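Local atomic coordinates of ferredoxin CarAc (PDB entry 7BUH), a protein that carries electrons on a Rieske [2Fe-2S] cluster from the reductase CarAd to the terminal oxygenase CarAa of carbazole 1,9a-dioxygenase. Residues D37-T42 with F91-K96; L6-A11 with V100-E105; D44-G49 with S82-P87; G56-D61 with F72-G77. All coordinates share one frame; numbering follows the deposited sequence. Where two conformers were deposited one is given.

Contact 1 of 4, residues D37-T42 with F91-K96; sequences DQFYAT and FEVEVK
Strand 38-42 and strand 93-96 run antiparallel, at 136° between their directions, as neighbours in the six-stranded antiparallel sheet of the Rieske fold. The segments meet at Ala-41 and Phe-91 and then splay apart, the axes of strands 38-42 and 93-96 coming no closer than 6.8 Å. The one direct backbone bond of the contact is at the close end, where Phe-91 N donates to Ala-41 O at 3.0 Å; the bond is nearly straight at the hydrogen, although the donor stands above the carbonyl plane. Where the strands part, water replaces direct pairing. One water accepts from Ala-41 N and donates to Phe-91 O, and another accepts from Val-93 N and donates to Phe-39 O, so the widening gap is still spanned by hydrogen bonds.

The side chains meet through apolar contacts. Val-93 stands at their centre and uses both branches: CG1, anti to its own backbone N (chi1 -180°), lies 3.5 Å from Phe-39 CB, while CG2 meets Ala-41 and also touches Tyr-40 C. Ala-41 CB has Phe-91 CB as a second neighbour, 4.0 Å away, and the Phe-91 ring continues past it to bring CD1 against Thr-42 C. Farther out, Phe-39 and Val-95 cross at about a right angle, Val-95 CG2 resting near ring atoms CD1 and CE1. Val-100 and Val-102 of the adjoining strand also touch this group, Val-100 meeting Phe-39 and Val-93, and Val-102 meeting Ala-41. The tightest apolar contact is Val-93 CG2 against Ala-41 CB, at 3.4 Å, closer than carbons usually pack.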
loop_
_atom_site.group_PDB
_atom_site.type_symbol
_atom_site.label_atom_id
_atom_site.label_comp_id
_atom_site.label_asym_id
_atom_site.label_seq_id
_atom_site.Cartn_x
_atom_site.Cartn_y
_atom_site.Cartn_z
ATOM N N ASP A 37 1.693 -13.575 8.131
ATOM C CA ASP A 37 0.233 -13.639 8.422
ATOM C C ASP A 37 -0.295 -12.276 8.848
ATOM O O ASP A 37 -1.261 -12.243 9.604
ATOM C CB ASP A 37 -0.071 -14.688 9.497
ATOM C CG ASP A 37 0.322 -16.079 9.060
ATOM O OD1 ASP A 37 0.081 -16.415 7.864
ATOM O OD2 ASP A 37 0.899 -16.809 9.905
ATOM N N GLN A 38 0.304 -11.182 8.360
ATOM C CA GLN A 38 -0.162 -9.816 8.650
ATOM C C GLN A 38 -0.290 -9.090 7.311
ATOM O O GLN A 38 0.373 -9.469 6.338
ATOM C CB GLN A 38 0.756 -9.063 9.615
ATOM C CG GLN A 38 0.896 -9.745 10.969
ATOM C CD GLN A 38 2.006 -9.128 11.794
ATOM O OE1 GLN A 38 2.778 -8.291 11.324
ATOM N NE2 GLN A 38 2.082 -9.520 13.054
ATOM N N PHE A 39 -1.182 -8.126 7.294
ATOM C CA PHE A 39 -1.536 -7.320 6.100
ATOM C C PHE A 39 -1.229 -5.856 6.367
ATOM O O PHE A 39 -1.559 -5.363 7.460
ATOM C CB PHE A 39 -3.012 -7.518 5.745
ATOM C CG PHE A 39 -3.338 -8.919 5.312
ATOM C CD1 PHE A 39 -3.682 -9.889 6.249
ATOM C CD2 PHE A 39 -3.269 -9.259 3.964
ATOM C CE1 PHE A 39 -3.984 -11.185 5.830
ATOM C CE2 PHE A 39 -3.596 -10.543 3.549
ATOM C CZ PHE A 39 -3.920 -11.503 4.497
ATOM N N TYR A 40 -0.652 -5.175 5.371
ATOM C CA TYR A 40 -0.295 -3.734 5.416
ATOM C C TYR A 40 -0.684 -3.134 4.067
ATOM O O TYR A 40 -0.872 -3.884 3.079
ATOM C CB TYR A 40 1.194 -3.551 5.733
ATOM C CG TYR A 40 1.545 -4.129 7.073
ATOM C CD1 TYR A 40 1.228 -3.435 8.243
ATOM C CD2 TYR A 40 2.049 -5.416 7.191
ATOM C CE1 TYR A 40 1.472 -3.985 9.496
ATOM C CE2 TYR A 40 2.311 -5.966 8.439
ATOM C CZ TYR A 40 2.018 -5.251 9.590
ATOM O OH TYR A 40 2.220 -5.808 10.820
ATOM N N ALA A 41 -0.818 -1.826 4.023
ATOM C CA ALA A 41 -1.141 -1.129 2.769
ATOM C C ALA A 41 -0.418 0.205 2.720
ATOM O O ALA A 41 -0.306 0.876 3.758
ATOM C CB ALA A 41 -2.630 -0.936 2.638
ATOM N N THR A 42 0.015 0.579 1.536
ATOM C CA THR A 42 0.553 1.924 1.259
ATOM C C THR A 42 -0.062 2.439 -0.038
ATOM O O THR A 42 -0.731 1.677 -0.719
ATOM C CB THR A 42 2.084 1.862 1.126
ATOM O OG1 THR A 42 2.472 1.082 -0.013
ATOM C CG2 THR A 42 2.781 1.297 2.344
ATOM N N PHE A 91 -2.077 3.060 4.882
ATOM C CA PHE A 91 -3.543 2.821 5.004
ATOM C C PHE A 91 -3.762 1.619 5.912
ATOM O O PHE A 91 -3.128 0.599 5.695
ATOM C CB PHE A 91 -4.194 2.620 3.633
ATOM C CG PHE A 91 -4.064 3.824 2.739
ATOM C CD1 PHE A 91 -2.832 4.210 2.226
ATOM C CD2 PHE A 91 -5.158 4.644 2.489
ATOM C CE1 PHE A 91 -2.705 5.343 1.440
ATOM C CE2 PHE A 91 -5.027 5.784 1.710
ATOM C CZ PHE A 91 -3.805 6.127 1.176
ATOM N N GLU A 92 -4.684 1.735 6.862
ATOM C CA GLU A 92 -5.155 0.606 7.704
ATOM C C GLU A 92 -5.727 -0.542 6.851
ATOM O O GLU A 92 -6.394 -0.290 5.817
ATOM C CB GLU A 92 -6.208 1.097 8.700
ATOM C CG GLU A 92 -6.527 0.075 9.776
ATOM C CD GLU A 92 -7.463 0.588 10.874
ATOM O OE1 GLU A 92 -7.696 1.828 10.923
ATOM O OE2 GLU A 92 -7.967 -0.248 11.672
ATOM N N VAL A 93 -5.452 -1.775 7.263
ATOM C CA VAL A 93 -5.966 -3.021 6.625
ATOM C C VAL A 93 -6.656 -3.844 7.706
ATOM O O VAL A 93 -6.027 -4.053 8.755
ATOM C CB VAL A 93 -4.872 -3.859 5.948
ATOM C CG1 VAL A 93 -5.487 -5.113 5.319
ATOM C CG2 VAL A 93 -4.106 -3.055 4.910
ATOM N N GLU A 94 -7.904 -4.249 7.474
ATOM C CA GLU A 94 -8.658 -5.136 8.411
ATOM C C GLU A 94 -9.083 -6.375 7.634
ATOM O O GLU A 94 -9.618 -6.211 6.532
ATOM C CB GLU A 94 -9.873 -4.412 9.000
ATOM C CG GLU A 94 -9.525 -3.476 10.161
ATOM C CD GLU A 94 -10.635 -2.603 10.780
ATOM O OE1 GLU A 94 -10.289 -1.723 11.618
ATOM O OE2 GLU A 94 -11.844 -2.782 10.451
ATOM N N VAL A 95 -8.921 -7.566 8.220
ATOM C CA VAL A 95 -9.563 -8.810 7.711
ATOM C C VAL A 95 -10.919 -8.927 8.414
ATOM O O VAL A 95 -10.945 -8.906 9.626
ATOM C CB VAL A 95 -8.693 -10.050 7.927
ATOM C CG1 VAL A 95 -9.311 -11.268 7.256
ATOM C CG2 VAL A 95 -7.274 -9.808 7.445
ATOM N N LYS A 96 -11.997 -8.919 7.644
ATOM C CA LYS A 96 -13.385 -8.979 8.159
ATOM C C LYS A 96 -14.067 -10.185 7.508
ATOM O O LYS A 96 -14.149 -10.256 6.250
ATOM C CB LYS A 96 -14.122 -7.665 7.874
ATOM C CG LYS A 96 -13.459 -6.346 8.260
ATOM C CD LYS A 96 -14.113 -5.149 7.520
ATOM C CE LYS A 96 -13.312 -3.858 7.372
ATOM N NZ LYS A 96 -13.405 -2.948 8.530
HETATM O O HOH W 1 -2.656 -2.632 8.468
HETATM O O HOH W 2 -1.274 -0.766 6.938
#

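Contact 2 of 4, residues L6-A11 with V100-E105; sequences LKVCAA and VYVAGE
Lys-7 and Tyr-101 face each other as a non-hydrogen-bonded pair where edge strand 6-10 lies antiparallel to strand 100-103 in the six-stranded sheet of the Rieske fold. Their side chains run side by side and point the same way. Along the tyrosine, CB lies 3.7 Å from Leu-6 O, with CG a little farther from the same oxygen. CD2 reaches Lys-7 CA, and CE2 is 3.5 Å from Lys-7 CB. CZ is also near Lys-7 CB; at the tip, Lys-7 CE comes up to CZ and OH, but the model is too tight there for the details of that approach to be trusted. An alanine in place of Tyr-101 would probably leave the aliphatic length of Lys-7 without the ring it lies against and freer to turn.

On the other sheet face, Val-102 CG1 touches both Leu-6 CB and Val-8 CG2, the latter 3.9 Å away, while Val-100 CG2 packs on Ala-11. Val-22 of strand 18-24 touches Leu-6 and Val-8 on this side.

Backbone bonds tie the strands on both sides of the Lys-7 pair. Leu-6 and Val-102 exchange two, and Val-8 N donates to Val-100 O. The last bond runs from Val-100 N to Cys-9 O, 2.8 Å long and nearly along the C=O axis.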
loop_
_atom_site.group_PDB
_atom_site.type_symbol
_atom_site.label_atom_id
_atom_site.label_comp_id
_atom_site.label_asym_id
_atom_site.label_seq_id
_atom_site.Cartn_x
_atom_site.Cartn_y
_atom_site.Cartn_z
ATOM N N LEU A 6 -12.344 -0.645 1.468
ATOM C CA LEU A 6 -12.347 -1.206 0.108
ATOM C C LEU A 6 -12.093 -2.709 0.182
ATOM O O LEU A 6 -11.060 -3.112 0.742
ATOM C CB LEU A 6 -11.259 -0.519 -0.715
ATOM C CG LEU A 6 -11.337 0.994 -0.792
ATOM C CD1 LEU A 6 -10.271 1.488 -1.733
ATOM C CD2 LEU A 6 -12.728 1.485 -1.229
ATOM N N LYS A 7 -13.001 -3.512 -0.348
ATOM C CA LYS A 7 -12.855 -4.972 -0.309
ATOM C C LYS A 7 -11.802 -5.340 -1.350
ATOM O O LYS A 7 -11.911 -4.920 -2.533
ATOM C CB LYS A 7 -14.185 -5.691 -0.501
ATOM C CG LYS A 7 -14.055 -7.209 -0.598
ATOM C CD LYS A 7 -15.395 -7.903 -0.772
ATOM C CE LYS A 7 -16.256 -7.770 0.461
ATOM N NZ LYS A 7 -17.613 -8.353 0.287
ATOM N N VAL A 8 -10.795 -6.097 -0.929
ATOM C CA VAL A 8 -9.667 -6.499 -1.811
ATOM C C VAL A 8 -9.898 -7.919 -2.301
ATOM O O VAL A 8 -10.019 -8.132 -3.543
ATOM C CB VAL A 8 -8.341 -6.332 -1.055
ATOM C CG1 VAL A 8 -7.131 -6.665 -1.903
ATOM C CG2 VAL A 8 -8.257 -4.921 -0.532
ATOM N N CYS A 9 -9.906 -8.889 -1.398
ATOM C CA CYS A 9 -9.974 -10.322 -1.762
ATOM C C CYS A 9 -10.107 -11.131 -0.486
ATOM O O CYS A 9 -9.980 -10.554 0.564
ATOM C CB CYS A 9 -8.714 -10.783 -2.480
ATOM S SG CYS A 9 -7.189 -10.446 -1.558
ATOM N N ALA A 10 -10.318 -12.430 -0.602
ATOM C CA ALA A 10 -10.205 -13.357 0.530
ATOM C C ALA A 10 -8.764 -13.355 1.038
ATOM O O ALA A 10 -7.842 -13.381 0.203
ATOM C CB ALA A 10 -10.623 -14.740 0.100
ATOM N N ALA A 11 -8.575 -13.374 2.351
ATOM C CA ALA A 11 -7.237 -13.499 2.981
ATOM C C ALA A 11 -6.521 -14.720 2.423
ATOM O O ALA A 11 -5.320 -14.609 2.107
ATOM C CB ALA A 11 -7.340 -13.540 4.494
ATOM N N VAL A 100 -10.082 -9.375 3.080
ATOM C CA VAL A 100 -9.132 -8.247 3.306
ATOM C C VAL A 100 -9.797 -6.948 2.835
ATOM O O VAL A 100 -10.289 -6.893 1.676
ATOM C CB VAL A 100 -7.822 -8.492 2.539
ATOM C CG1 VAL A 100 -6.894 -7.305 2.732
ATOM C CG2 VAL A 100 -7.189 -9.806 2.994
ATOM N N TYR A 101 -9.830 -5.964 3.709
ATOM C CA TYR A 101 -10.297 -4.600 3.399
ATOM C C TYR A 101 -9.193 -3.608 3.691
ATOM O O TYR A 101 -8.561 -3.668 4.766
ATOM C CB TYR A 101 -11.517 -4.234 4.243
ATOM C CG TYR A 101 -12.741 -5.038 3.918
ATOM C CD1 TYR A 101 -12.865 -6.337 4.386
ATOM C CD2 TYR A 101 -13.806 -4.494 3.224
ATOM C CE1 TYR A 101 -13.986 -7.104 4.108
ATOM C CE2 TYR A 101 -14.943 -5.247 2.936
ATOM C CZ TYR A 101 -15.040 -6.559 3.401
ATOM O OH TYR A 101 -16.148 -7.343 3.184
ATOM N N VAL A 102 -9.034 -2.654 2.784
ATOM C CA VAL A 102 -8.113 -1.520 3.023
ATOM C C VAL A 102 -8.924 -0.238 3.204
ATOM O O VAL A 102 -9.866 -0.009 2.463
ATOM C CB VAL A 102 -7.019 -1.447 1.934
ATOM C CG1 VAL A 102 -7.546 -1.241 0.524
ATOM C CG2 VAL A 102 -6.025 -0.364 2.280
ATOM N N ALA A 103 -8.556 0.564 4.187
ATOM C CA ALA A 103 -9.195 1.862 4.441
ATOM C C ALA A 103 -9.034 2.714 3.181
ATOM O O ALA A 103 -7.987 2.578 2.447
ATOM C CB ALA A 103 -8.622 2.510 5.657
ATOM N N GLY A 104 -10.092 3.444 2.851
ATOM C CA GLY A 104 -10.146 4.312 1.671
ATOM C C GLY A 104 -9.498 5.624 2.016
ATOM O O GLY A 104 -9.350 6.416 1.070
ATOM N N GLU A 105 -9.163 5.798 3.314
ATOM C CA GLU A 105 -8.525 7.006 3.920
ATOM C C GLU A 105 -8.795 8.214 3.004
ATOM O O GLU A 105 -7.867 9.060 2.847
ATOM C CB GLU A 105 -7.047 6.714 4.265
ATOM C CG GLU A 105 -6.074 7.898 4.176
ATOM C CD GLU A 105 -4.659 7.681 4.699
ATOM O OE1 GLU A 105 -3.694 8.095 4.021
ATOM O OE2 GLU A 105 -4.516 7.135 5.805
#

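Contact 3 of 4, residues D44-G49 with S82-P87; sequences DTCTHG and SPCTVP. With FES (Fe2/s2 (inorganic) cluster), chain B.
This is a loop-to-loop contact at the [2Fe-2S] end of the Rieske domain: segment 44-49 supplies two cluster ligands, and segment 82-87 packs beside them. Cys-46 SG binds FE2 at 2.3 Å and His-48 ND1 binds FE1 at 2.1 Å; Cys-65 and His-68 complete the protein ligands.

Pro-83, preceded by a cis peptide bond, lays its CG over one face of the His-48 imidazole in a CH-pi contact, 3.4 Å from the ring centroid and displaced toward the rim, nearest to CE1. The two side chains cross at about a right angle. With ND1 on iron and the proline over a face, the imidazole probably has little freedom to rotate. Cys-84 is not an iron ligand here: its SG stands 3.7 Å from both Cys-46 SG and cluster sulfur S2.

Thr-47 makes the polar link. Its OG1, held between backbone N and carbonyl carbon (chi1 59°), donates to Val-86 O at 2.7 Å and accepts from a water that in turn accepts from Val-86 N. The hydroxyl thus grips the Val-86 backbone twice, once directly and once through water, while CG2 lies near Pro-87 O. A valine in place of Thr-47 would probably leave Val-86 O without its hydroxyl donor and the bridging water without its acceptor, slackening the tie between the loops.

Segment 44-49 follows strand 38-43, and segment 82-87 leads from strand 79-81 toward strand 90-96. Phe-72 of strand 71-73 packs against Cys-46, Thr-47 and Cys-84.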
loop_
_atom_site.group_PDB
_atom_site.type_symbol
_atom_site.label_atom_id
_atom_site.label_comp_id
_atom_site.label_asym_id
_atom_site.label_seq_id
_atom_site.Cartn_x
_atom_site.Cartn_y
_atom_site.Cartn_z
ATOM N N ASP A 44 0.424 2.754 -3.840
ATOM C CA ASP A 44 1.100 1.831 -4.788
ATOM C C ASP A 44 2.249 2.546 -5.516
ATOM O O ASP A 44 3.210 1.856 -5.976
ATOM C CB ASP A 44 0.105 1.324 -5.827
ATOM C CG ASP A 44 0.716 0.345 -6.818
ATOM O OD1 ASP A 44 1.174 -0.722 -6.357
ATOM O OD2 ASP A 44 0.702 0.658 -8.033
ATOM N N THR A 45 2.137 3.856 -5.708
ATOM C CA THR A 45 3.056 4.605 -6.600
ATOM C C THR A 45 4.322 4.940 -5.824
ATOM O O THR A 45 4.230 5.621 -4.836
ATOM C CB THR A 45 2.375 5.833 -7.195
ATOM O OG1 THR A 45 1.141 5.400 -7.793
ATOM C CG2 THR A 45 3.267 6.511 -8.212
ATOM N N CYS A 46 5.466 4.452 -6.289
ATOM C CA CYS A 46 6.782 4.812 -5.737
ATOM C C CYS A 46 6.925 6.337 -5.788
ATOM O O CYS A 46 6.720 6.940 -6.878
ATOM C CB CYS A 46 7.904 4.150 -6.518
ATOM S SG CYS A 46 9.493 4.425 -5.715
ATOM N N THR A 47 7.297 6.936 -4.663
ATOM C CA THR A 47 7.418 8.414 -4.567
ATOM C C THR A 47 8.590 8.922 -5.399
ATOM O O THR A 47 8.590 10.115 -5.737
ATOM C CB THR A 47 7.516 8.880 -3.120
ATOM O OG1 THR A 47 8.655 8.245 -2.548
ATOM C CG2 THR A 47 6.232 8.603 -2.381
ATOM N N HIS A 48 9.553 8.062 -5.707
ATOM C CA HIS A 48 10.789 8.439 -6.421
ATOM C C HIS A 48 10.510 8.652 -7.916
ATOM O O HIS A 48 10.690 9.767 -8.397
ATOM C CB HIS A 48 11.885 7.407 -6.166
ATOM C CG HIS A 48 13.118 7.725 -6.922
ATOM N ND1 HIS A 48 13.511 6.945 -7.989
ATOM C CD2 HIS A 48 14.013 8.735 -6.804
ATOM C CE1 HIS A 48 14.652 7.433 -8.470
ATOM N NE2 HIS A 48 14.951 8.559 -7.784
ATOM N N GLY A 49 10.174 7.611 -8.662
ATOM C CA GLY A 49 10.053 7.697 -10.130
ATOM C C GLY A 49 8.821 7.000 -10.692
ATOM O O GLY A 49 8.900 6.537 -11.870
ATOM N N SER A 82 17.838 3.743 -0.807
ATOM C CA SER A 82 18.005 4.770 -1.869
ATOM C C SER A 82 17.579 4.151 -3.193
ATOM O O SER A 82 17.749 2.947 -3.414
ATOM C CB SER A 82 19.425 5.251 -1.968
ATOM O OG SER A 82 20.245 4.183 -2.401
ATOM N N PRO A 83 17.054 4.945 -4.147
ATOM C CA PRO A 83 17.022 6.415 -4.055
ATOM C C PRO A 83 15.784 7.068 -3.430
ATOM O O PRO A 83 15.612 8.265 -3.541
ATOM C CB PRO A 83 17.124 6.772 -5.544
ATOM C CG PRO A 83 16.334 5.702 -6.225
ATOM C CD PRO A 83 16.627 4.431 -5.458
ATOM N N CYS A 84 14.961 6.282 -2.748
ATOM C CA CYS A 84 13.703 6.769 -2.129
ATOM C C CYS A 84 13.987 7.621 -0.892
ATOM O O CYS A 84 14.819 7.215 -0.067
ATOM C CB CYS A 84 12.815 5.595 -1.762
ATOM S SG CYS A 84 12.297 4.713 -3.248
ATOM N N THR A 85 13.339 8.783 -0.811
ATOM C CA THR A 85 13.491 9.777 0.280
ATOM C C THR A 85 12.131 10.233 0.792
ATOM O O THR A 85 12.068 10.689 1.960
ATOM C CB THR A 85 14.354 10.968 -0.158
ATOM O OG1 THR A 85 13.626 11.737 -1.106
ATOM C CG2 THR A 85 15.679 10.520 -0.721
ATOM N N VAL A 86 11.083 10.178 -0.037
ATOM C CA VAL A 86 9.742 10.666 0.356
ATOM C C VAL A 86 8.908 9.492 0.862
ATOM O O VAL A 86 8.685 8.549 0.109
ATOM C CB VAL A 86 9.025 11.385 -0.796
ATOM C CG1 VAL A 86 7.631 11.788 -0.355
ATOM C CG2 VAL A 86 9.825 12.572 -1.306
ATOM N N PRO A 87 8.446 9.502 2.131
ATOM C CA PRO A 87 7.623 8.406 2.657
ATOM C C PRO A 87 6.280 8.229 1.919
ATOM O O PRO A 87 5.738 9.185 1.349
ATOM C CB PRO A 87 7.338 8.790 4.120
ATOM C CG PRO A 87 8.365 9.855 4.444
ATOM C CD PRO A 87 8.626 10.566 3.134
HETATM FE FE1 FES B . 12.758 5.005 -8.494
HETATM FE FE2 FES B . 10.889 3.522 -7.293
HETATM S S1 FES B . 10.645 4.646 -9.190
HETATM S S2 FES B . 13.046 3.687 -6.755
HETATM O O HOH W 3 11.206 9.245 -2.833
#

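Contact 4 of 4, residues G56-D61 with F72-G77; sequences GTLDGD and FNVCTG. With NA (sodium ion), chain C; EDO (1,2-ethanediol), chain D.
Val-74 N donates to Asp-61 O at 2.9 Å, the one backbone hydrogen bond between the two segments; it is close to straight, with 171° at the hydrogen. Asn-73 CA also approaches this oxygen in a longer CA-H...O contact.

Further hydrogen bonds order segment 72-77 from within. Asn-73 CG is anti to its backbone N (chi1 -174°), and OD1 accepts from Cys-75 N at 2.9 Å and from Thr-76 N at 3.1 Å, the two donors coming from opposite faces of the amide plane. This double grip fixes the start of the turn, which Gly-77 N closes by donating to Asn-73 O.

The van der Waals contacts centre on Val-74. Its CG1 meets Leu-58 CD2 at 3.9 Å, the two side chains crossing at about a right angle, and CG2 rests against Asp-61 O. Cys-75 SG comes beside Asp-61 CB. Tyr-33 of strand 27-35 touches both Leu-58 and Val-74, joining this pair to the larger sheet.

Two small species are bound by segment 56-61. A sodium ion is coordinated by Asp-59 OD2 at 2.4 Å, two waters and Glu-64. Gly-60 N donates a hydrogen bond to O1 of an ethanediol molecule, probably from the crystallisation liquor.

Strands 57-59 and 71-73 flank strand 62-64 in the small four-stranded antiparallel sheet of the cluster-binding part of the Rieske fold, and the Asn-73 side chain forms an Asx turn as the chain leaves strand 71-73.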
loop_
_atom_site.group_PDB
_atom_site.type_symbol
_atom_site.label_atom_id
_atom_site.label_comp_id
_atom_site.label_asym_id
_atom_site.label_seq_id
_atom_site.Cartn_x
_atom_site.Cartn_y
_atom_site.Cartn_z
ATOM N N GLY A 56 6.721 -4.935 -7.596
ATOM C CA GLY A 56 8.009 -5.162 -6.934
ATOM C C GLY A 56 8.102 -6.489 -6.204
ATOM O O GLY A 56 7.375 -7.447 -6.533
ATOM N N THR A 57 9.035 -6.551 -5.267
ATOM C CA THR A 57 9.447 -7.762 -4.531
ATOM C C THR A 57 9.441 -7.430 -3.051
ATOM O O THR A 57 10.128 -6.466 -2.674
ATOM C CB THR A 57 10.849 -8.202 -4.970
ATOM O OG1 THR A 57 10.760 -8.423 -6.389
ATOM C CG2 THR A 57 11.320 -9.425 -4.222
ATOM N N LEU A 58 8.774 -8.238 -2.238
ATOM C CA LEU A 58 8.911 -8.114 -0.767
ATOM C C LEU A 58 10.150 -8.860 -0.277
ATOM O O LEU A 58 10.428 -9.980 -0.724
ATOM C CB LEU A 58 7.661 -8.665 -0.085
ATOM C CG LEU A 58 6.463 -7.734 -0.089
ATOM C CD1 LEU A 58 5.191 -8.500 0.230
ATOM C CD2 LEU A 58 6.680 -6.575 0.892
ATOM N N ASP A 59 10.845 -8.255 0.668
ATOM C CA ASP A 59 11.964 -8.862 1.404
ATOM C C ASP A 59 11.612 -8.648 2.874
ATOM O O ASP A 59 11.846 -7.535 3.377
ATOM C CB ASP A 59 13.279 -8.237 0.964
ATOM C CG ASP A 59 14.517 -8.922 1.513
ATOM O OD1 ASP A 59 14.424 -9.594 2.563
ATOM O OD2 ASP A 59 15.584 -8.764 0.853
ATOM N N GLY A 60 10.930 -9.624 3.472
ATOM C CA GLY A 60 10.259 -9.454 4.776
ATOM C C GLY A 60 9.253 -8.316 4.737
ATOM O O GLY A 60 8.310 -8.397 3.934
ATOM N N ASP A 61 9.418 -7.296 5.586
ATOM C CA ASP A 61 8.462 -6.160 5.661
ATOM C C ASP A 61 8.953 -5.010 4.772
ATOM O O ASP A 61 8.449 -3.933 4.929
ATOM C CB ASP A 61 8.236 -5.708 7.105
ATOM C CG ASP A 61 9.513 -5.674 7.920
ATOM O OD1 ASP A 61 10.581 -5.405 7.293
ATOM O OD2 ASP A 61 9.448 -5.995 9.166
ATOM N N PHE A 72 10.835 0.624 0.624
ATOM C CA PHE A 72 10.057 1.213 1.732
ATOM C C PHE A 72 9.722 0.125 2.724
ATOM O O PHE A 72 9.468 -1.012 2.287
ATOM C CB PHE A 72 8.743 1.817 1.247
ATOM C CG PHE A 72 8.927 2.925 0.251
ATOM C CD1 PHE A 72 9.055 4.247 0.674
ATOM C CD2 PHE A 72 8.967 2.649 -1.106
ATOM C CE1 PHE A 72 9.189 5.262 -0.259
ATOM C CE2 PHE A 72 9.127 3.661 -2.028
ATOM C CZ PHE A 72 9.239 4.968 -1.601
ATOM N N ASN A 73 9.662 0.475 4.006
ATOM C CA ASN A 73 9.058 -0.414 5.030
ATOM C C ASN A 73 7.541 -0.368 4.807
ATOM O O ASN A 73 7.010 0.741 4.814
ATOM C CB ASN A 73 9.440 0.024 6.436
ATOM C CG ASN A 73 8.933 -0.966 7.465
ATOM O OD1 ASN A 73 7.743 -1.029 7.734
ATOM N ND2 ASN A 73 9.834 -1.709 8.075
ATOM N N VAL A 74 6.861 -1.499 4.586
ATOM C CA VAL A 74 5.398 -1.505 4.273
ATOM C C VAL A 74 4.535 -1.147 5.496
ATOM O O VAL A 74 3.366 -0.711 5.317
ATOM C CB VAL A 74 4.956 -2.832 3.625
ATOM C CG1 VAL A 74 5.701 -3.105 2.318
ATOM C CG2 VAL A 74 5.089 -4.003 4.564
ATOM N N CYS A 75 5.069 -1.334 6.703
ATOM C CA CYS A 75 4.389 -1.056 7.996
ATOM C C CYS A 75 4.380 0.451 8.273
ATOM O O CYS A 75 3.364 0.981 8.781
ATOM C CB CYS A 75 5.140 -1.763 9.120
ATOM S SG CYS A 75 5.287 -3.553 8.908
ATOM N N THR A 76 5.491 1.132 8.004
ATOM C CA THR A 76 5.670 2.570 8.349
ATOM C C THR A 76 5.520 3.495 7.137
ATOM O O THR A 76 5.326 4.706 7.362
ATOM C CB THR A 76 7.034 2.804 9.002
ATOM O OG1 THR A 76 8.054 2.552 8.043
ATOM C CG2 THR A 76 7.236 1.959 10.243
ATOM N N GLY A 77 5.721 2.950 5.928
ATOM C CA GLY A 77 5.810 3.709 4.680
ATOM C C GLY A 77 7.136 4.426 4.548
ATOM O O GLY A 77 7.292 5.155 3.586
HETATM NA NA NA C . 16.377 -8.064 -1.255
HETATM C C1 EDO D . 9.906 -12.292 2.434
HETATM O O1 EDO D . 11.300 -12.268 2.690
HETATM C C2 EDO D . 9.577 -12.293 0.996
HETATM O O2 EDO D . 8.209 -12.163 0.739
HETATM O O HOH W 4 14.736 -9.691 -2.473
HETATM O O HOH W 5 16.676 -7.725 -3.561
#

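How the contacts relate
From the N terminus, 6-11 is the first segment met and waits for 100-105, late in the chain, so contact 2 closes the longest loop and encloses the others. Within it, 37-42 pairs with 91-96 as contact 1; inside that, 44-49 meets 82-87 as contact 3, and 56-61 meets 72-77 as contact 4, the innermost. The four are therefore concentric, with none crossing. Contacts 1 and 2 share the large sheet through adjoining strands 90-96 and 99-103. Contact 4 touches contact 1 through Tyr-40 and Val-74, and contact 3 through Phe-72, linking that sheet to the cluster loops.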